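Local coordinates for protein acetyltransferase PA1377 (Pseudomonas aeruginosa, PDB 2VI7) that probably acts as an N-acetyltransferase of the GNAT family, transferring an acetyl group to an amine, at residues L75-I89 / L110-E124. Numbering follows the deposited sequence.
Sequences LEQHPRIRRSHSGSI and LLDIADNWMNLRRVE
Bends at chi2 and chi3 curl Arg83 back toward Glu124, whose CG lies anti to its own carbonyl carbon (chi1 -38°), and the two charged ends meet. Arg83 NH1 donates to Glu124 OE2 at 3.1 Å, on the syn side but 23° out of the carboxylate plane, while NH2 adds only weak bonds. The anti lone pair of Glu124 OE2 takes Arg122 NE at 2.7 Å. A water donates to both Glu124 OE1 and Ser86 OG, and the small serine hydroxyl also bonds to Arg83 O, tying the turn to this cluster. Strands 86-88 and 122-124 pair in parallel: Gly87 N donates to Arg122 O, Glu124 N to Gly87 O at 2.9 Å, and Ile89 N to Glu124 O. On the face of the sheet that carries Val123, Gly87, with no side chain, lets Leu120 CD1 lie 3.9 Å from its CA. Leu75, with CG anti to its backbone N (chi1 171°), sends CD2 against Ala114 CB of helix 102-117 (3.6 Å) and against Met118 SD just beyond it (3.9 Å), seating the helix end on the sheet of this beta-alpha-beta unit. With Arg83 also bonded to Tyr152 of the second subunit and Arg122 to Glu146, the two arginines probably keep Glu124 ionised, and this network probably couples strand pairing to the subunit interface.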
ATOM      1  N   LEU A  75       1.794  -8.933  10.519  1.00 27.84           N
ATOM      2  CA  LEU A  75       2.857  -7.942  10.377  1.00 26.55           C
ATOM      3  C   LEU A  75       3.654  -8.329   9.141  1.00 27.19           C
ATOM      4  O   LEU A  75       4.069  -9.476   9.004  1.00 27.33           O
ATOM      5  CB  LEU A  75       3.782  -7.960  11.600  1.00 25.62           C
ATOM      6  CG  LEU A  75       5.065  -7.115  11.502  1.00 24.89           C
ATOM      7  CD1 LEU A  75       4.711  -5.638  11.309  1.00 24.01           C
ATOM      8  CD2 LEU A  75       5.903  -7.300  12.754  1.00 22.30           C
ATOM      9  N   GLU A  76       3.848  -7.379   8.235  1.00 28.38           N
ATOM     10  CA  GLU A  76       4.608  -7.636   7.020  1.00 29.74           C
ATOM     11  C   GLU A  76       5.646  -6.555   6.718  1.00 28.99           C
ATOM     12  O   GLU A  76       5.317  -5.392   6.465  1.00 29.22           O
ATOM     13  CB  GLU A  76       3.666  -7.806   5.820  1.00 32.09           C
ATOM     14  CG  GLU A  76       4.395  -7.838   4.487  1.00 37.60           C
ATOM     15  CD  GLU A  76       3.480  -8.130   3.320  1.00 41.68           C
ATOM     16  OE1 GLU A  76       2.273  -7.840   3.428  1.00 44.02           O
ATOM     17  OE2 GLU A  76       3.972  -8.636   2.286  1.00 44.23           O
ATOM     18  N   GLN A  77       6.912  -6.955   6.761  1.00 28.57           N
ATOM     19  CA  GLN A  77       8.005  -6.048   6.466  1.00 28.42           C
ATOM     20  C   GLN A  77       7.868  -5.712   4.994  1.00 28.58           C
ATOM     21  O   GLN A  77       7.681  -6.603   4.166  1.00 29.58           O
ATOM     22  CB  GLN A  77       9.346  -6.731   6.721  1.00 27.98           C
ATOM     23  CG  GLN A  77      10.541  -5.890   6.329  1.00 29.62           C
ATOM     24  CD  GLN A  77      11.842  -6.600   6.590  1.00 31.37           C
ATOM     25  OE1 GLN A  77      12.033  -7.739   6.161  1.00 36.27           O
ATOM     26  NE2 GLN A  77      12.750  -5.938   7.292  1.00 33.17           N
ATOM     27  N   HIS A  78       7.950  -4.434   4.655  1.00 27.22           N
ATOM     28  CA  HIS A  78       7.805  -4.054   3.263  1.00 26.58           C
ATOM     29  C   HIS A  78       8.881  -4.709   2.395  1.00 27.24           C
ATOM     30  O   HIS A  78      10.061  -4.721   2.760  1.00 27.28           O
ATOM     31  CB  HIS A  78       7.855  -2.535   3.121  1.00 26.28           C
ATOM     32  CG  HIS A  78       7.277  -2.042   1.833  1.00 27.09           C
ATOM     33  ND1 HIS A  78       7.840  -2.328   0.608  1.00 29.32           N
ATOM     34  CD2 HIS A  78       6.156  -1.330   1.572  1.00 27.17           C
ATOM     35  CE1 HIS A  78       7.090  -1.816  -0.351  1.00 29.72           C
ATOM     36  NE2 HIS A  78       6.061  -1.205   0.208  1.00 28.61           N
ATOM     37  N   PRO A  79       8.481  -5.272   1.234  1.00 27.05           N
ATOM     38  CA  PRO A  79       9.381  -5.945   0.287  1.00 27.22           C
ATOM     39  C   PRO A  79      10.436  -5.074  -0.404  1.00 27.82           C
ATOM     40  O   PRO A  79      11.497  -5.570  -0.795  1.00 28.01           O
ATOM     41  CB  PRO A  79       8.415  -6.579  -0.716  1.00 25.37           C
ATOM     42  CG  PRO A  79       7.268  -5.619  -0.720  1.00 25.90           C
ATOM     43  CD  PRO A  79       7.086  -5.370   0.764  1.00 25.82           C
ATOM     44  N   ARG A  80      10.153  -3.786  -0.571  1.00 28.03           N
ATOM     45  CA  ARG A  80      11.117  -2.910  -1.220  1.00 27.83           C
ATOM     46  C   ARG A  80      12.239  -2.529  -0.276  1.00 27.17           C
ATOM     47  O   ARG A  80      12.006  -2.187   0.872  1.00 27.52           O
ATOM     48  CB  ARG A  80      10.426  -1.663  -1.768  1.00 28.42           C
ATOM     49  CG  ARG A  80       9.376  -1.978  -2.820  1.00 30.15           C
ATOM     50  CD  ARG A  80       8.934  -0.727  -3.539  1.00 34.15           C
ATOM     51  NE  ARG A  80       9.195  -0.802  -4.973  1.00 39.01           N
ATOM     52  CZ  ARG A  80       9.292   0.257  -5.774  1.00 39.23           C
ATOM     53  N   ILE A  81      13.466  -2.611  -0.768  1.00 26.91           N
ATOM     54  CA  ILE A  81      14.634  -2.288   0.034  1.00 27.11           C
ATOM     55  C   ILE A  81      14.542  -0.917   0.711  1.00 26.98           C
ATOM     56  O   ILE A  81      14.815  -0.792   1.905  1.00 27.47           O
ATOM     57  CB  ILE A  81      15.931  -2.356  -0.829  1.00 28.00           C
ATOM     58  CG1 ILE A  81      16.156  -3.799  -1.307  1.00 31.86           C
ATOM     59  CG2 ILE A  81      17.142  -1.909  -0.014  1.00 27.32           C
ATOM     60  CD1 ILE A  81      17.545  -4.073  -1.886  1.00 31.54           C
ATOM     61  N   ARG A  82      14.138   0.109  -0.036  1.00 25.67           N
ATOM     62  CA  ARG A  82      14.064   1.452   0.528  1.00 23.75           C
ATOM     63  C   ARG A  82      12.889   1.700   1.476  1.00 23.97           C
ATOM     64  O   ARG A  82      12.736   2.802   1.990  1.00 23.82           O
ATOM     65  CB  ARG A  82      14.083   2.499  -0.592  1.00 23.13           C
ATOM     66  CG  ARG A  82      15.393   2.515  -1.390  1.00 21.28           C
ATOM     67  CD  ARG A  82      15.304   3.403  -2.616  1.00 19.55           C
ATOM     68  NE  ARG A  82      15.111   4.789  -2.243  1.00 20.15           N
ATOM     69  CZ  ARG A  82      14.836   5.759  -3.105  1.00 20.44           C
ATOM     70  NH1 ARG A  82      14.673   7.001  -2.677  1.00 22.73           N
ATOM     71  NH2 ARG A  82      14.715   5.489  -4.397  1.00 19.66           N
ATOM     72  N   ARG A  83      12.089   0.665   1.730  1.00 24.30           N
ATOM     73  CA  ARG A  83      10.938   0.748   2.635  1.00 22.10           C
ATOM     74  C   ARG A  83      11.005  -0.369   3.670  1.00 21.53           C
ATOM     75  O   ARG A  83      10.211  -0.408   4.603  1.00 20.97           O
ATOM     76  CB  ARG A  83       9.646   0.591   1.847  1.00 20.84           C
ATOM     77  CG  ARG A  83       9.386   1.705   0.883  1.00 21.58           C
ATOM     78  CD  ARG A  83       8.550   2.775   1.541  1.00 21.51           C
ATOM     79  NE  ARG A  83       7.185   2.303   1.763  1.00 22.48           N
ATOM     80  CZ  ARG A  83       6.562   2.311   2.937  1.00 20.15           C
ATOM     81  NH1 ARG A  83       7.168   2.764   4.026  1.00 21.34           N
ATOM     82  NH2 ARG A  83       5.324   1.858   3.015  1.00 21.38           N
ATOM     83  N   SER A  84      11.966  -1.269   3.498  1.00 21.61           N
ATOM     84  CA  SER A  84      12.120  -2.426   4.374  1.00 24.52           C
ATOM     85  C   SER A  84      12.381  -2.142   5.849  1.00 24.14           C
ATOM     86  O   SER A  84      12.393  -3.068   6.662  1.00 26.18           O
ATOM     87  CB  SER A  84      13.209  -3.344   3.815  1.00 24.31           C
ATOM     88  OG  SER A  84      14.443  -2.660   3.744  1.00 27.84           O
ATOM     89  N   HIS A  85      12.595  -0.879   6.202  1.00 23.44           N
ATOM     90  CA  HIS A  85      12.802  -0.529   7.603  1.00 22.59           C
ATOM     91  C   HIS A  85      11.418  -0.407   8.239  1.00 23.26           C
ATOM     92  O   HIS A  85      11.299  -0.199   9.446  1.00 23.88           O
ATOM     93  CB  HIS A  85      13.532   0.808   7.738  1.00 20.56           C
ATOM     94  CG  HIS A  85      12.798   1.951   7.112  1.00 20.36           C
ATOM     95  ND1 HIS A  85      12.802   2.180   5.754  1.00 18.68           N
ATOM     96  CD2 HIS A  85      11.992   2.896   7.651  1.00 18.89           C
ATOM     97  CE1 HIS A  85      12.032   3.217   5.483  1.00 19.03           C
ATOM     98  NE2 HIS A  85      11.528   3.670   6.617  1.00 19.63           N
ATOM     99  N   SER A  86      10.377  -0.532   7.412  1.00 23.46           N
ATOM    100  CA  SER A  86       8.997  -0.434   7.884  1.00 23.34           C
ATOM    101  C   SER A  86       8.224  -1.724   7.682  1.00 23.34           C
ATOM    102  O   SER A  86       8.642  -2.614   6.944  1.00 22.66           O
ATOM    103  CB  SER A  86       8.252   0.688   7.161  1.00 23.11           C
ATOM    104  OG  SER A  86       7.985   0.318   5.821  1.00 24.97           O
ATOM    105  N   GLY A  87       7.086  -1.806   8.356  1.00 22.65           N
ATOM    106  CA  GLY A  87       6.240  -2.973   8.261  1.00 22.70           C
ATOM    107  C   GLY A  87       4.815  -2.487   8.367  1.00 23.43           C
ATOM    108  O   GLY A  87       4.574  -1.376   8.838  1.00 22.78           O
ATOM    109  N   SER A  88       3.865  -3.304   7.928  1.00 23.89           N
ATOM    110  CA  SER A  88       2.464  -2.921   7.988  1.00 23.13           C
ATOM    111  C   SER A  88       1.613  -3.981   8.642  1.00 23.17           C
ATOM    112  O   SER A  88       1.872  -5.166   8.498  1.00 22.60           O
ATOM    113  CB  SER A  88       1.924  -2.665   6.583  1.00 24.08           C
ATOM    114  OG  SER A  88       0.526  -2.416   6.621  1.00 25.78           O
ATOM    115  N   ILE A  89       0.603  -3.546   9.381  1.00 24.51           N
ATOM    116  CA  ILE A  89      -0.314  -4.481  10.013  1.00 26.70           C
ATOM    117  C   ILE A  89      -1.715  -4.242   9.426  1.00 27.15           C
ATOM    118  O   ILE A  89      -2.719  -4.606  10.027  1.00 28.13           O
ATOM    119  CB  ILE A  89      -0.347  -4.339  11.571  1.00 26.86           C
ATOM    120  CG1 ILE A  89      -0.895  -2.972  11.979  1.00 27.70           C
ATOM    121  CG2 ILE A  89       1.050  -4.555  12.143  1.00 26.12           C
ATOM    122  CD1 ILE A  89      -1.147  -2.838  13.468  1.00 28.18           C
ATOM    123  N   LEU A 110       2.968  -8.653  18.061  1.00 27.93           N
ATOM    124  CA  LEU A 110       3.474  -8.335  16.726  1.00 25.85           C
ATOM    125  C   LEU A 110       4.534  -7.245  16.846  1.00 25.42           C
ATOM    126  O   LEU A 110       5.510  -7.231  16.094  1.00 25.56           O
ATOM    127  CB  LEU A 110       2.355  -7.827  15.812  1.00 26.77           C
ATOM    128  CG  LEU A 110       1.259  -8.763  15.304  1.00 26.78           C
ATOM    129  CD1 LEU A 110       0.345  -7.987  14.388  1.00 27.35           C
ATOM    130  CD2 LEU A 110       1.865  -9.923  14.549  1.00 28.16           C
ATOM    131  N   LEU A 111       4.329  -6.334  17.795  1.00 24.07           N
ATOM    132  CA  LEU A 111       5.249  -5.228  18.026  1.00 24.37           C
ATOM    133  C   LEU A 111       6.540  -5.705  18.679  1.00 26.53           C
ATOM    134  O   LEU A 111       7.583  -5.075  18.521  1.00 26.59           O
ATOM    135  CB  LEU A 111       4.575  -4.163  18.891  1.00 22.30           C
ATOM    136  CG  LEU A 111       3.390  -3.483  18.210  1.00 20.28           C
ATOM    137  CD1 LEU A 111       2.788  -2.428  19.118  1.00 19.16           C
ATOM    138  CD2 LEU A 111       3.860  -2.874  16.902  1.00 20.57           C
ATOM    139  N   ASP A 112       6.461  -6.808  19.423  1.00 28.07           N
ATOM    140  CA  ASP A 112       7.635  -7.392  20.059  1.00 28.50           C
ATOM    141  C   ASP A 112       8.513  -7.935  18.928  1.00 29.69           C
ATOM    142  O   ASP A 112       9.733  -7.758  18.929  1.00 30.59           O
ATOM    143  CB  ASP A 112       7.240  -8.546  20.987  1.00 31.71           C
ATOM    144  CG  ASP A 112       8.461  -9.287  21.560  1.00 35.68           C
ATOM    145  OD1 ASP A 112       8.487 -10.542  21.533  1.00 37.27           O
ATOM    146  OD2 ASP A 112       9.398  -8.611  22.035  1.00 37.05           O
ATOM    147  N   ILE A 113       7.877  -8.593  17.962  1.00 28.39           N
ATOM    148  CA  ILE A 113       8.577  -9.151  16.815  1.00 28.37           C
ATOM    149  C   ILE A 113       9.177  -8.030  15.966  1.00 28.02           C
ATOM    150  O   ILE A 113      10.316  -8.124  15.505  1.00 28.98           O
ATOM    151  CB  ILE A 113       7.623  -9.970  15.918  1.00 28.45           C
ATOM    152  CG1 ILE A 113       7.075 -11.176  16.683  1.00 28.77           C
ATOM    153  CG2 ILE A 113       8.350 -10.402  14.653  1.00 28.13           C
ATOM    154  CD1 ILE A 113       8.131 -12.171  17.122  1.00 31.36           C
ATOM    155  N   ALA A 114       8.391  -6.973  15.766  1.00 26.93           N
ATOM    156  CA  ALA A 114       8.807  -5.832  14.971  1.00 25.17           C
ATOM    157  C   ALA A 114       9.984  -5.111  15.606  1.00 25.75           C
ATOM    158  O   ALA A 114      10.951  -4.769  14.926  1.00 26.51           O
ATOM    159  CB  ALA A 114       7.631  -4.866  14.796  1.00 23.70           C
ATOM    160  N   ASP A 115       9.909  -4.898  16.917  1.00 25.99           N
ATOM    161  CA  ASP A 115      10.963  -4.189  17.632  1.00 25.86           C
ATOM    162  C   ASP A 115      12.208  -5.002  17.923  1.00 25.62           C
ATOM    163  O   ASP A 115      13.311  -4.623  17.550  1.00 26.46           O
ATOM    164  CB  ASP A 115      10.475  -3.660  18.988  1.00 27.42           C
ATOM    165  CG  ASP A 115       9.312  -2.709  18.882  1.00 28.16           C
ATOM    166  OD1 ASP A 115       9.009  -2.244  17.768  1.00 32.08           O
ATOM    167  OD2 ASP A 115       8.706  -2.421  19.937  1.00 28.33           O
ATOM    168  N   ASN A 116      12.020  -6.125  18.600  1.00 26.18           N
ATOM    169  CA  ASN A 116      13.138  -6.938  19.041  1.00 25.81           C
ATOM    170  C   ASN A 116      13.726  -7.976  18.123  1.00 25.33           C
ATOM    171  O   ASN A 116      14.841  -8.429  18.351  1.00 26.22           O
ATOM    172  CB  ASN A 116      12.772  -7.566  20.382  1.00 25.37           C
ATOM    173  CG  ASN A 116      12.362  -6.523  21.394  1.00 26.26           C
ATOM    174  OD1 ASN A 116      13.090  -5.553  21.623  1.00 26.64           O
ATOM    175  ND2 ASN A 116      11.193  -6.701  21.997  1.00 25.94           N
ATOM    176  N   TRP A 117      13.006  -8.349  17.081  1.00 25.00           N
ATOM    177  CA  TRP A 117      13.541  -9.341  16.182  1.00 24.87           C
ATOM    178  C   TRP A 117      13.753  -8.790  14.785  1.00 25.57           C
ATOM    179  O   TRP A 117      14.793  -9.027  14.178  1.00 26.65           O
ATOM    180  CB  TRP A 117      12.631 -10.562  16.182  1.00 25.34           C
ATOM    181  CG  TRP A 117      12.463 -11.102  17.564  1.00 25.60           C
ATOM    182  CD1 TRP A 117      11.627 -10.628  18.536  1.00 26.43           C
ATOM    183  CD2 TRP A 117      13.199 -12.176  18.160  1.00 26.34           C
ATOM    184  NE1 TRP A 117      11.797 -11.340  19.699  1.00 25.04           N
ATOM    185  CE2 TRP A 117      12.755 -12.298  19.497  1.00 25.46           C
ATOM    186  CE3 TRP A 117      14.191 -13.052  17.693  1.00 27.24           C
ATOM    187  CZ2 TRP A 117      13.269 -13.261  20.375  1.00 26.45           C
ATOM    188  CZ3 TRP A 117      14.702 -14.013  18.566  1.00 27.61           C
ATOM    189  CH2 TRP A 117      14.238 -14.107  19.895  1.00 26.49           C
ATOM    190  N   MET A 118      12.789  -8.039  14.273  1.00 25.52           N
ATOM    191  CA  MET A 118      12.940  -7.486  12.937  1.00 26.58           C
ATOM    192  C   MET A 118      13.676  -6.162  12.990  1.00 25.62           C
ATOM    193  O   MET A 118      14.269  -5.737  11.999  1.00 26.48           O
ATOM    194  CB  MET A 118      11.578  -7.273  12.274  1.00 28.61           C
ATOM    195  CG  MET A 118      10.833  -8.531  11.861  1.00 29.14           C
ATOM    196  SD  MET A 118       9.336  -8.057  10.993  1.00 31.63           S
ATOM    197  CE  MET A 118       8.605  -9.627  10.615  1.00 30.80           C
ATOM    198  N   ASN A 119      13.627  -5.517  14.153  1.00 25.18           N
ATOM    199  CA  ASN A 119      14.272  -4.223  14.370  1.00 25.84           C
ATOM    200  C   ASN A 119      13.726  -3.194  13.369  1.00 25.45           C
ATOM    201  O   ASN A 119      14.482  -2.449  12.746  1.00 24.60           O
ATOM    202  CB  ASN A 119      15.800  -4.379  14.242  1.00 27.88           C
ATOM    203  CG  ASN A 119      16.580  -3.182  14.795  1.00 29.21           C
ATOM    204  OD1 ASN A 119      16.246  -2.634  15.847  1.00 29.37           O
ATOM    205  ND2 ASN A 119      17.642  -2.795  14.093  1.00 29.51           N
ATOM    206  N   LEU A 120      12.401  -3.165  13.218  1.00 25.50           N
ATOM    207  CA  LEU A 120      11.753  -2.226  12.307  1.00 24.41           C
ATOM    208  C   LEU A 120      11.713  -0.850  12.952  1.00 25.04           C
ATOM    209  O   LEU A 120      11.548  -0.730  14.167  1.00 25.47           O
ATOM    210  CB  LEU A 120      10.325  -2.673  11.981  1.00 22.08           C
ATOM    211  CG  LEU A 120      10.162  -3.952  11.168  1.00 21.72           C
ATOM    212  CD1 LEU A 120       8.681  -4.237  10.978  1.00 19.91           C
ATOM    213  CD2 LEU A 120      10.883  -3.805   9.828  1.00 19.98           C
ATOM    214  N   ARG A 121      11.865   0.185  12.133  1.00 25.68           N
ATOM    215  CA  ARG A 121      11.839   1.562  12.615  1.00 26.74           C
ATOM    216  C   ARG A 121      10.435   2.159  12.525  1.00 25.46           C
ATOM    217  O   ARG A 121      10.106   3.098  13.236  1.00 25.33           O
ATOM    218  CB  ARG A 121      12.788   2.423  11.777  1.00 27.81           C
ATOM    219  CG  ARG A 121      12.869   3.888  12.181  1.00 32.36           C
ATOM    220  CD  ARG A 121      13.559   4.665  11.074  1.00 38.80           C
ATOM    221  NE  ARG A 121      13.823   6.069  11.387  1.00 45.36           N
ATOM    222  CZ  ARG A 121      14.855   6.499  12.113  1.00 47.54           C
ATOM    223  NH1 ARG A 121      15.722   5.629  12.617  1.00 49.34           N
ATOM    224  NH2 ARG A 121      15.047   7.803  12.297  1.00 47.91           N
ATOM    225  N   ARG A 122       9.601   1.592  11.664  1.00 24.22           N
ATOM    226  CA  ARG A 122       8.269   2.128  11.444  1.00 22.68           C
ATOM    227  C   ARG A 122       7.235   1.038  11.215  1.00 23.27           C
ATOM    228  O   ARG A 122       7.462   0.114  10.440  1.00 23.99           O
ATOM    229  CB  ARG A 122       8.336   3.046  10.221  1.00 22.14           C
ATOM    230  CG  ARG A 122       7.048   3.685   9.776  1.00 22.14           C
ATOM    231  CD  ARG A 122       7.268   4.408   8.459  1.00 21.61           C
ATOM    232  NE  ARG A 122       5.991   4.782   7.859  1.00 25.38           N
ATOM    233  CZ  ARG A 122       5.275   5.839   8.226  1.00 25.96           C
ATOM    234  NH1 ARG A 122       5.721   6.640   9.180  1.00 27.90           N
ATOM    235  NH2 ARG A 122       4.092   6.069   7.677  1.00 26.66           N
ATOM    236  N   VAL A 123       6.102   1.140  11.899  1.00 22.60           N
ATOM    237  CA  VAL A 123       5.019   0.180  11.719  1.00 22.38           C
ATOM    238  C   VAL A 123       3.803   1.017  11.346  1.00 22.11           C
ATOM    239  O   VAL A 123       3.501   2.012  12.008  1.00 22.01           O
ATOM    240  CB  VAL A 123       4.740  -0.631  12.993  1.00 22.31           C
ATOM    241  CG1 VAL A 123       3.653  -1.660  12.723  1.00 21.40           C
ATOM    242  CG2 VAL A 123       5.997  -1.327  13.447  1.00 21.61           C
ATOM    243  N   GLU A 124       3.121   0.609  10.280  1.00 22.02           N
ATOM    244  CA  GLU A 124       1.976   1.338   9.750  1.00 21.49           C
ATOM    245  C   GLU A 124       0.652   0.585   9.807  1.00 22.24           C
ATOM    246  O   GLU A 124       0.608  -0.639   9.733  1.00 21.42           O
ATOM    247  CB  GLU A 124       2.278   1.714   8.301  1.00 22.48           C
ATOM    248  CG  GLU A 124       3.733   2.101   8.084  1.00 25.02           C
ATOM    249  CD  GLU A 124       4.153   2.044   6.631  1.00 25.87           C
ATOM    250  OE1 GLU A 124       3.688   1.130   5.920  1.00 25.96           O
ATOM    251  OE2 GLU A 124       4.962   2.898   6.201  1.00 27.10           O
TER
HETATM  252  O   HOH W   1       5.345  -0.955   5.365  1.00 24.23           O